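Local coordinates for probable glutamine synthetase (PDB 4HPP), which belongs to the glutamine synthetase family, pairing an N-terminal beta domain with a catalytic domain that here holds a magnesium ion and glutamic acid, at residues Leu66-Arg77 with Leu89-Thr99; Ile127-Ser135 with Ala198-Thr209. All coordinates share one frame; numbering follows the deposited sequence.

Contact 1 (Leu66-Arg77 with Leu89-Thr99); sequences LRLLPDPNSRVR and LDYLHGNLVET
Strands 66-78 and 89-97 pair as an antiparallel beta hairpin in the N-terminal domain, and a short loop interrupts the first of them halfway along. Before the interruption the ladder is regular: Arg67 faces Val97 and Leu69 faces Asn95, each couple in a hydrogen-bonded pair, with Arg67 N to Val97 O at 2.8 Å. Between them Leu68 and Leu96 form a non-hydrogen-bonded pair, and Leu68 CD1 meets Leu96 CD2 at 3.7 Å. Pro70 then lies against Gly94 with the CA atoms 3.7 Å apart, an approach that Gly94, having no side chain, allows. At Asp71 the first strand swings out. Its amide still bonds to His93 O, its OD1 takes the amide of Asn73 in an Asx turn, and its OD2 forms a salt bridge with Arg109. Its carbonyl oxygen accepts from both the amide and the hydroxyl of Ser74, while Ser74 OG also receives a weak bond from His93 N.

The two strands belong to a mixed sheet of five, in which 89-97 lies between 66-78 and the parallel strand 9-15. Pairing resumes where Val76 N reaches Tyr91 O at 2.8 Å. On the face shared by these two side chains, Val76 CB sits over the phenol ring, 4.0 Å from its centroid, in a CH-pi contact. Arg75 and Asp90 join in a side-on salt bridge, NE to OD1 at 2.9 Å and NH2 to OD2 at 2.7 Å. Both oxygens use their syn lone pairs and the planes are only 20° apart. With CG anti to the backbone N (chi1 -176°), the arginine runs past Leu92 to reach the carboxylate, whose OD2 also pairs with Arg8.

Contact 2 (Ile127-Ser135 with Ala198-Thr209); sequences IAAFEHEFS and AADRAVNVREVT. With MG (magnesium ion), chain B; GLU (glutamic acid), chain D.
The guanidinium of Arg206 turns its edge to His132 NE2 with the two planes 80° apart, deep between strand 127-135 and helix 198-209. Arg206 NE lies 2.8 Å from His132 NE2 but above the imidazole plane, whereas NH2 lies in that plane and gives His132 NE2 a weak hydrogen bond of 3.2 Å; CG sits over one ring face. Arg206 CB points neither toward nor away from the strand, but the chain, moderately bent at chi2 (149°), carries its end to the histidine. Other imidazole atoms also meet the helix: Ala202 CA approaches CE1 near the ring plane, and Val205 CG1 comes obliquely to within 3.5 Å of ND1.

Strand and helix run nearly parallel, 18° apart, as a helix layered on the sheet of the catalytic domain. Small residues let it lie close. Ala198 CB touches Ala128 CB at 3.9 Å, and Ala202 CB rests over one face of the Phe130 ring, 3.6 Å from the centroid. Farther along, Thr209 turns its CG2 onto the face of Phe134, 3.8 Å from the centroid, while its OG1 bonds back to Val205 O. Across the strand from the helix, Glu133 reaches into the ligand pocket: OE2 binds the magnesium ion at 2.2 Å, and OE1 accepts from N of the glutamic acid at 2.8 Å.

How the contacts relate
Helix 196-216 connects the two contacts, whose centres are 18 Å apart. In contact 2 it lies on the strand that carries Glu133; from another side it meets the hairpin of contact 1. The junction centres on Asn204, whose OD1 makes probable hydrogen bonds with Tyr91 OH at 2.7 Å and His93 NE2 at 2.9 Å, while Ser74 CB packs on Asp200 OD1 nearby. One amide oxygen thus probably joins two side chains of the N-terminal domain to the catalytic domain. The magnesium ion and glutamic acid belong to contact 2, with Glu180 and Glu187 completing the protein ligands of the metal, while contact 1 touches the face of the helix turned away from strand 127-135.

Contact 1 (Leu66-Arg77 with Leu89-Thr99)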
# COMPACT_ATOMS: atom_id res chain seq x y z
N LEU A 66 -25.47 -0.06 43.58
CA LEU A 66 -25.30 -1.49 43.85
C LEU A 66 -23.85 -1.99 43.70
O LEU A 66 -22.99 -1.28 43.21
CB LEU A 66 -26.16 -2.29 42.86
CG LEU A 66 -27.67 -2.10 42.77
CD1 LEU A 66 -28.20 -2.56 41.44
CD2 LEU A 66 -28.36 -2.86 43.88
N ARG A 67 -23.62 -3.26 44.07
CA ARG A 67 -22.37 -3.93 43.77
C ARG A 67 -22.62 -5.01 42.74
O ARG A 67 -23.61 -5.68 42.83
CB ARG A 67 -21.79 -4.63 44.98
CG ARG A 67 -21.45 -3.74 46.15
CD ARG A 67 -20.62 -2.54 45.75
NE ARG A 67 -19.32 -2.89 45.18
CZ ARG A 67 -18.40 -1.99 44.86
NH1 ARG A 67 -18.66 -0.71 45.07
NH2 ARG A 67 -17.25 -2.36 44.32
N LEU A 68 -21.70 -5.14 41.77
CA LEU A 68 -21.68 -6.19 40.79
C LEU A 68 -20.60 -7.16 41.26
O LEU A 68 -19.39 -6.86 41.17
CB LEU A 68 -21.30 -5.66 39.40
CG LEU A 68 -21.22 -6.72 38.29
CD1 LEU A 68 -22.47 -7.61 38.34
CD2 LEU A 68 -21.03 -6.19 36.87
N LEU A 69 -21.05 -8.31 41.74
CA LEU A 69 -20.19 -9.24 42.48
C LEU A 69 -19.83 -10.44 41.60
O LEU A 69 -20.66 -11.33 41.44
CB LEU A 69 -20.95 -9.73 43.71
CG LEU A 69 -20.14 -9.87 45.00
CD1 LEU A 69 -19.69 -8.50 45.46
CD2 LEU A 69 -21.00 -10.53 46.07
N PRO A 70 -18.62 -10.45 41.02
CA PRO A 70 -18.19 -11.54 40.11
C PRO A 70 -18.27 -12.92 40.79
O PRO A 70 -17.86 -13.08 41.95
CB PRO A 70 -16.72 -11.20 39.81
CG PRO A 70 -16.33 -10.26 40.90
CD PRO A 70 -17.56 -9.47 41.25
N ASP A 71 -18.85 -13.89 40.09
CA ASP A 71 -18.88 -15.23 40.60
C ASP A 71 -17.63 -15.89 40.04
O ASP A 71 -17.49 -15.99 38.82
CB ASP A 71 -20.12 -15.93 40.12
CG ASP A 71 -19.94 -17.42 40.03
OD1 ASP A 71 -19.19 -18.00 40.86
OD2 ASP A 71 -20.52 -18.03 39.12
N PRO A 72 -16.72 -16.37 40.93
CA PRO A 72 -15.38 -16.80 40.44
C PRO A 72 -15.47 -18.00 39.54
O PRO A 72 -14.57 -18.23 38.73
CB PRO A 72 -14.62 -17.15 41.72
CG PRO A 72 -15.43 -16.54 42.85
CD PRO A 72 -16.85 -16.51 42.40
N ASN A 73 -16.56 -18.76 39.65
CA ASN A 73 -16.69 -19.99 38.84
C ASN A 73 -17.09 -19.80 37.37
O ASN A 73 -17.03 -20.74 36.60
CB ASN A 73 -17.55 -21.06 39.56
CG ASN A 73 -16.89 -21.58 40.84
OD1 ASN A 73 -15.69 -21.93 40.88
ND2 ASN A 73 -17.66 -21.64 41.90
N SER A 74 -17.45 -18.59 36.99
CA SER A 74 -17.97 -18.29 35.66
C SER A 74 -16.91 -17.64 34.77
O SER A 74 -17.22 -17.26 33.65
CB SER A 74 -19.07 -17.29 35.80
OG SER A 74 -18.50 -16.09 36.31
N ARG A 75 -15.67 -17.51 35.27
CA ARG A 75 -14.62 -16.86 34.52
C ARG A 75 -14.40 -17.36 33.08
O ARG A 75 -14.31 -18.56 32.84
CB ARG A 75 -13.31 -16.91 35.30
CG ARG A 75 -12.18 -16.15 34.60
CD ARG A 75 -11.26 -15.52 35.61
NE ARG A 75 -10.20 -14.79 34.97
CZ ARG A 75 -9.02 -14.59 35.54
NH1 ARG A 75 -8.82 -15.02 36.77
NH2 ARG A 75 -8.06 -13.94 34.88
N VAL A 76 -14.33 -16.42 32.14
CA VAL A 76 -13.97 -16.73 30.76
C VAL A 76 -12.61 -16.15 30.42
O VAL A 76 -12.35 -14.99 30.70
CB VAL A 76 -15.05 -16.21 29.77
CG1 VAL A 76 -14.62 -16.39 28.32
CG2 VAL A 76 -16.30 -17.04 29.99
N ARG A 77 -11.74 -16.97 29.83
CA ARG A 77 -10.39 -16.57 29.50
C ARG A 77 -10.14 -17.02 28.09
O ARG A 77 -9.98 -18.22 27.87
CB ARG A 77 -9.35 -17.32 30.37
CG ARG A 77 -9.14 -16.99 31.86
CD ARG A 77 -7.61 -16.98 32.03
NE ARG A 77 -7.01 -17.75 33.15
CZ ARG A 77 -5.69 -17.75 33.47
NH1 ARG A 77 -4.78 -17.03 32.79
NH2 ARG A 77 -5.26 -18.50 34.49
N LEU A 89 -9.39 -11.78 26.07
CA LEU A 89 -10.70 -11.52 26.57
C LEU A 89 -10.82 -12.15 27.91
O LEU A 89 -10.83 -13.36 28.03
CB LEU A 89 -11.69 -12.17 25.62
CG LEU A 89 -13.17 -11.86 25.93
CD1 LEU A 89 -13.54 -10.38 25.83
CD2 LEU A 89 -14.07 -12.69 25.02
N ASP A 90 -10.93 -11.35 28.95
CA ASP A 90 -10.97 -11.89 30.28
C ASP A 90 -12.05 -11.25 31.10
O ASP A 90 -12.00 -10.06 31.33
CB ASP A 90 -9.63 -11.67 30.95
CG ASP A 90 -9.43 -12.53 32.15
OD1 ASP A 90 -10.46 -13.04 32.73
OD2 ASP A 90 -8.22 -12.70 32.51
N TYR A 91 -13.02 -12.02 31.55
CA TYR A 91 -14.13 -11.42 32.34
C TYR A 91 -14.85 -12.52 33.10
O TYR A 91 -14.73 -13.69 32.76
CB TYR A 91 -15.16 -10.67 31.42
CG TYR A 91 -15.88 -11.64 30.52
CD1 TYR A 91 -17.01 -12.33 30.94
CD2 TYR A 91 -15.41 -11.88 29.24
CE1 TYR A 91 -17.68 -13.23 30.08
CE2 TYR A 91 -16.07 -12.75 28.37
CZ TYR A 91 -17.19 -13.45 28.80
OH TYR A 91 -17.78 -14.35 27.93
N LEU A 92 -15.61 -12.11 34.11
CA LEU A 92 -16.40 -12.95 34.99
C LEU A 92 -17.85 -12.41 35.08
O LEU A 92 -18.07 -11.18 35.17
CB LEU A 92 -15.84 -12.92 36.42
CG LEU A 92 -14.43 -13.40 36.71
CD1 LEU A 92 -13.43 -12.30 36.49
CD2 LEU A 92 -14.32 -13.89 38.15
N HIS A 93 -18.82 -13.33 35.11
CA HIS A 93 -20.21 -13.00 35.32
C HIS A 93 -20.39 -12.74 36.78
O HIS A 93 -19.74 -13.37 37.63
CB HIS A 93 -21.10 -14.12 34.88
CG HIS A 93 -20.89 -14.54 33.47
ND1 HIS A 93 -21.71 -14.15 32.46
CD2 HIS A 93 -19.90 -15.36 32.90
CE1 HIS A 93 -21.25 -14.68 31.29
NE2 HIS A 93 -20.14 -15.42 31.55
N GLY A 94 -21.28 -11.79 37.08
CA GLY A 94 -21.47 -11.39 38.44
C GLY A 94 -22.95 -11.29 38.71
O GLY A 94 -23.78 -11.20 37.77
N ASN A 95 -23.28 -11.33 40.00
CA ASN A 95 -24.63 -11.03 40.44
C ASN A 95 -24.64 -9.61 41.07
O ASN A 95 -23.64 -9.20 41.67
CB ASN A 95 -25.11 -12.08 41.46
CG ASN A 95 -24.75 -13.51 41.09
OD1 ASN A 95 -24.88 -13.95 39.94
ND2 ASN A 95 -24.31 -14.27 42.09
N LEU A 96 -25.76 -8.89 40.90
CA LEU A 96 -26.02 -7.57 41.50
C LEU A 96 -26.64 -7.66 42.89
O LEU A 96 -27.63 -8.38 43.10
CB LEU A 96 -26.96 -6.76 40.61
CG LEU A 96 -26.45 -6.38 39.22
CD1 LEU A 96 -27.53 -5.69 38.40
CD2 LEU A 96 -25.27 -5.43 39.33
N VAL A 97 -26.07 -6.90 43.82
CA VAL A 97 -26.47 -6.97 45.24
C VAL A 97 -26.41 -5.57 45.81
O VAL A 97 -25.69 -4.75 45.26
CB VAL A 97 -25.55 -7.92 46.04
CG1 VAL A 97 -25.57 -9.29 45.40
CG2 VAL A 97 -24.10 -7.42 46.09
N GLU A 98 -27.18 -5.29 46.87
CA GLU A 98 -27.13 -3.97 47.57
C GLU A 98 -25.83 -3.90 48.38
O GLU A 98 -25.15 -4.93 48.46
CB GLU A 98 -28.39 -3.79 48.43
CG GLU A 98 -29.60 -3.25 47.64
CD GLU A 98 -30.84 -4.18 47.67
OE1 GLU A 98 -30.96 -5.02 48.60
OE2 GLU A 98 -31.70 -4.09 46.77
N THR A 99 -25.43 -2.75 48.94
CA THR A 99 -24.00 -2.62 49.45
C THR A 99 -23.56 -3.54 50.62
O THR A 99 -22.35 -3.78 50.81
CB THR A 99 -23.54 -1.15 49.76
OG1 THR A 99 -24.57 -0.43 50.43
CG2 THR A 99 -23.16 -0.41 48.49

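Contact 2 (Ile127-Ser135 with Ala198-Thr209)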
# COMPACT_ATOMS: atom_id res chain seq x y z
N ILE A 127 -30.59 -29.10 32.86
CA ILE A 127 -29.54 -29.29 31.90
C ILE A 127 -30.04 -28.66 30.64
O ILE A 127 -31.11 -29.06 30.14
CB ILE A 127 -29.35 -30.79 31.59
CG1 ILE A 127 -28.96 -31.57 32.85
CG2 ILE A 127 -28.32 -30.96 30.49
CD1 ILE A 127 -27.47 -31.73 33.08
N ALA A 128 -29.26 -27.71 30.13
CA ALA A 128 -29.67 -26.94 28.96
C ALA A 128 -28.51 -26.54 28.06
O ALA A 128 -27.35 -26.44 28.48
CB ALA A 128 -30.48 -25.69 29.37
N ALA A 129 -28.89 -26.30 26.81
CA ALA A 129 -28.00 -25.77 25.79
C ALA A 129 -28.79 -24.85 24.84
O ALA A 129 -29.91 -25.16 24.42
CB ALA A 129 -27.29 -26.90 25.04
N PHE A 130 -28.23 -23.66 24.62
CA PHE A 130 -28.73 -22.67 23.66
C PHE A 130 -28.02 -22.83 22.29
O PHE A 130 -26.78 -22.93 22.24
CB PHE A 130 -28.45 -21.27 24.17
CG PHE A 130 -29.16 -20.88 25.41
CD1 PHE A 130 -30.27 -20.00 25.35
CD2 PHE A 130 -28.71 -21.31 26.66
CE1 PHE A 130 -30.92 -19.55 26.51
CE2 PHE A 130 -29.36 -20.88 27.82
CZ PHE A 130 -30.47 -20.00 27.76
N GLU A 131 -28.80 -22.85 21.20
CA GLU A 131 -28.24 -22.93 19.87
C GLU A 131 -28.40 -21.54 19.32
O GLU A 131 -29.48 -20.93 19.48
CB GLU A 131 -29.02 -23.91 18.98
CG GLU A 131 -28.91 -25.42 19.30
CD GLU A 131 -29.64 -26.30 18.25
OE1 GLU A 131 -29.41 -27.52 18.28
OE2 GLU A 131 -30.42 -25.80 17.38
N HIS A 132 -27.35 -21.04 18.68
CA HIS A 132 -27.29 -19.67 18.25
C HIS A 132 -27.08 -19.55 16.77
O HIS A 132 -26.21 -20.24 16.22
CB HIS A 132 -26.19 -18.97 18.98
CG HIS A 132 -26.48 -18.70 20.45
ND1 HIS A 132 -25.85 -19.38 21.46
CD2 HIS A 132 -27.29 -17.74 21.07
CE1 HIS A 132 -26.27 -18.89 22.65
NE2 HIS A 132 -27.15 -17.89 22.40
N GLU A 133 -27.89 -18.70 16.11
CA GLU A 133 -27.66 -18.42 14.71
C GLU A 133 -27.29 -16.93 14.55
O GLU A 133 -27.74 -16.06 15.31
CB GLU A 133 -28.85 -18.82 13.88
CG GLU A 133 -29.05 -20.32 13.71
CD GLU A 133 -30.46 -20.66 13.21
OE1 GLU A 133 -31.35 -19.75 13.20
OE2 GLU A 133 -30.69 -21.86 12.85
N PHE A 134 -26.43 -16.64 13.57
CA PHE A 134 -25.98 -15.28 13.35
C PHE A 134 -25.58 -15.03 11.89
O PHE A 134 -25.34 -15.98 11.09
CB PHE A 134 -24.83 -14.94 14.33
CG PHE A 134 -23.56 -15.80 14.12
CD1 PHE A 134 -23.41 -17.03 14.79
CD2 PHE A 134 -22.52 -15.34 13.31
CE1 PHE A 134 -22.29 -17.79 14.60
CE2 PHE A 134 -21.39 -16.11 13.14
CZ PHE A 134 -21.28 -17.33 13.76
N SER A 135 -25.46 -13.76 11.57
CA SER A 135 -25.01 -13.31 10.26
C SER A 135 -23.59 -12.98 10.46
O SER A 135 -23.24 -12.36 11.48
CB SER A 135 -25.67 -11.96 9.87
OG SER A 135 -27.04 -12.10 9.49
N ALA A 198 -25.44 -22.88 32.12
CA ALA A 198 -26.05 -23.02 30.78
C ALA A 198 -26.37 -21.64 30.17
O ALA A 198 -25.94 -21.37 29.05
CB ALA A 198 -27.29 -23.93 30.83
N ALA A 199 -27.02 -20.75 30.93
CA ALA A 199 -27.18 -19.33 30.51
C ALA A 199 -25.86 -18.53 30.37
O ALA A 199 -25.71 -17.74 29.42
CB ALA A 199 -28.16 -18.61 31.40
N ASP A 200 -24.91 -18.74 31.28
CA ASP A 200 -23.57 -18.12 31.10
C ASP A 200 -22.98 -18.50 29.75
O ASP A 200 -22.44 -17.63 29.01
CB ASP A 200 -22.61 -18.50 32.22
CG ASP A 200 -23.06 -18.00 33.59
OD1 ASP A 200 -22.38 -18.33 34.58
OD2 ASP A 200 -24.09 -17.28 33.68
N ARG A 201 -23.15 -19.78 29.40
CA ARG A 201 -22.67 -20.27 28.08
C ARG A 201 -23.34 -19.48 26.93
O ARG A 201 -22.66 -18.99 26.02
CB ARG A 201 -22.85 -21.78 27.97
CG ARG A 201 -22.23 -22.46 26.78
CD ARG A 201 -22.06 -23.94 27.11
NE ARG A 201 -20.97 -24.12 28.10
CZ ARG A 201 -20.43 -25.27 28.52
NH1 ARG A 201 -20.83 -26.45 28.09
NH2 ARG A 201 -19.45 -25.22 29.40
N ALA A 202 -24.65 -19.29 27.03
CA ALA A 202 -25.33 -18.58 25.98
C ALA A 202 -24.67 -17.21 25.86
O ALA A 202 -24.27 -16.81 24.78
CB ALA A 202 -26.80 -18.48 26.29
N VAL A 203 -24.41 -16.53 26.98
CA VAL A 203 -23.78 -15.19 26.91
C VAL A 203 -22.36 -15.28 26.32
O VAL A 203 -22.02 -14.56 25.36
CB VAL A 203 -23.75 -14.47 28.29
CG1 VAL A 203 -22.83 -13.23 28.26
CG2 VAL A 203 -25.15 -14.12 28.76
N ASN A 204 -21.54 -16.18 26.88
CA ASN A 204 -20.21 -16.45 26.38
C ASN A 204 -20.16 -16.74 24.89
O ASN A 204 -19.32 -16.18 24.16
CB ASN A 204 -19.62 -17.66 27.06
CG ASN A 204 -19.35 -17.45 28.52
OD1 ASN A 204 -19.19 -16.35 28.99
ND2 ASN A 204 -19.30 -18.54 29.24
N VAL A 205 -21.03 -17.62 24.42
CA VAL A 205 -21.09 -17.87 22.95
C VAL A 205 -21.33 -16.57 22.14
O VAL A 205 -20.75 -16.40 21.06
CB VAL A 205 -22.13 -18.94 22.54
CG1 VAL A 205 -22.37 -18.91 21.06
CG2 VAL A 205 -21.68 -20.34 22.97
N ARG A 206 -22.14 -15.64 22.66
CA ARG A 206 -22.41 -14.43 21.91
C ARG A 206 -21.24 -13.44 21.96
O ARG A 206 -20.89 -12.76 20.92
CB ARG A 206 -23.64 -13.75 22.47
CG ARG A 206 -24.88 -14.56 22.24
CD ARG A 206 -25.88 -14.34 23.38
NE ARG A 206 -27.07 -15.16 23.16
CZ ARG A 206 -28.31 -14.82 23.52
NH1 ARG A 206 -28.51 -13.64 24.12
NH2 ARG A 206 -29.35 -15.68 23.29
N GLU A 207 -20.66 -13.31 23.16
CA GLU A 207 -19.69 -12.30 23.36
C GLU A 207 -18.38 -12.66 22.65
O GLU A 207 -17.69 -11.77 22.08
CB GLU A 207 -19.58 -11.97 24.84
CG GLU A 207 -20.84 -11.29 25.35
CD GLU A 207 -21.08 -9.99 24.61
OE1 GLU A 207 -22.20 -9.76 24.17
OE2 GLU A 207 -20.13 -9.20 24.48
N VAL A 208 -18.09 -13.97 22.59
CA VAL A 208 -16.87 -14.47 21.95
C VAL A 208 -17.01 -14.44 20.44
O VAL A 208 -16.11 -14.01 19.76
CB VAL A 208 -16.49 -15.89 22.44
CG1 VAL A 208 -15.36 -16.47 21.59
CG2 VAL A 208 -16.13 -15.88 23.91
N THR A 209 -18.14 -14.90 19.91
CA THR A 209 -18.39 -14.78 18.44
C THR A 209 -18.18 -13.34 17.96
O THR A 209 -17.34 -13.09 17.05
CB THR A 209 -19.77 -15.25 18.05
OG1 THR A 209 -19.90 -16.58 18.52
CG2 THR A 209 -19.96 -15.27 16.53
MG MG B . -30.51 -24.01 13.07
N GLU D . -33.56 -19.75 11.54
CA GLU D . -34.71 -20.46 12.23
C GLU D . -35.31 -19.73 13.46
O GLU D . -35.53 -18.52 13.45
CB GLU D . -34.30 -21.86 12.64
CG GLU D . -34.11 -22.80 11.48
CD GLU D . -33.50 -24.09 11.89
OE1 GLU D . -34.21 -25.10 11.79
OE2 GLU D . -32.33 -24.10 12.34
OXT GLU D . -35.58 -20.31 14.51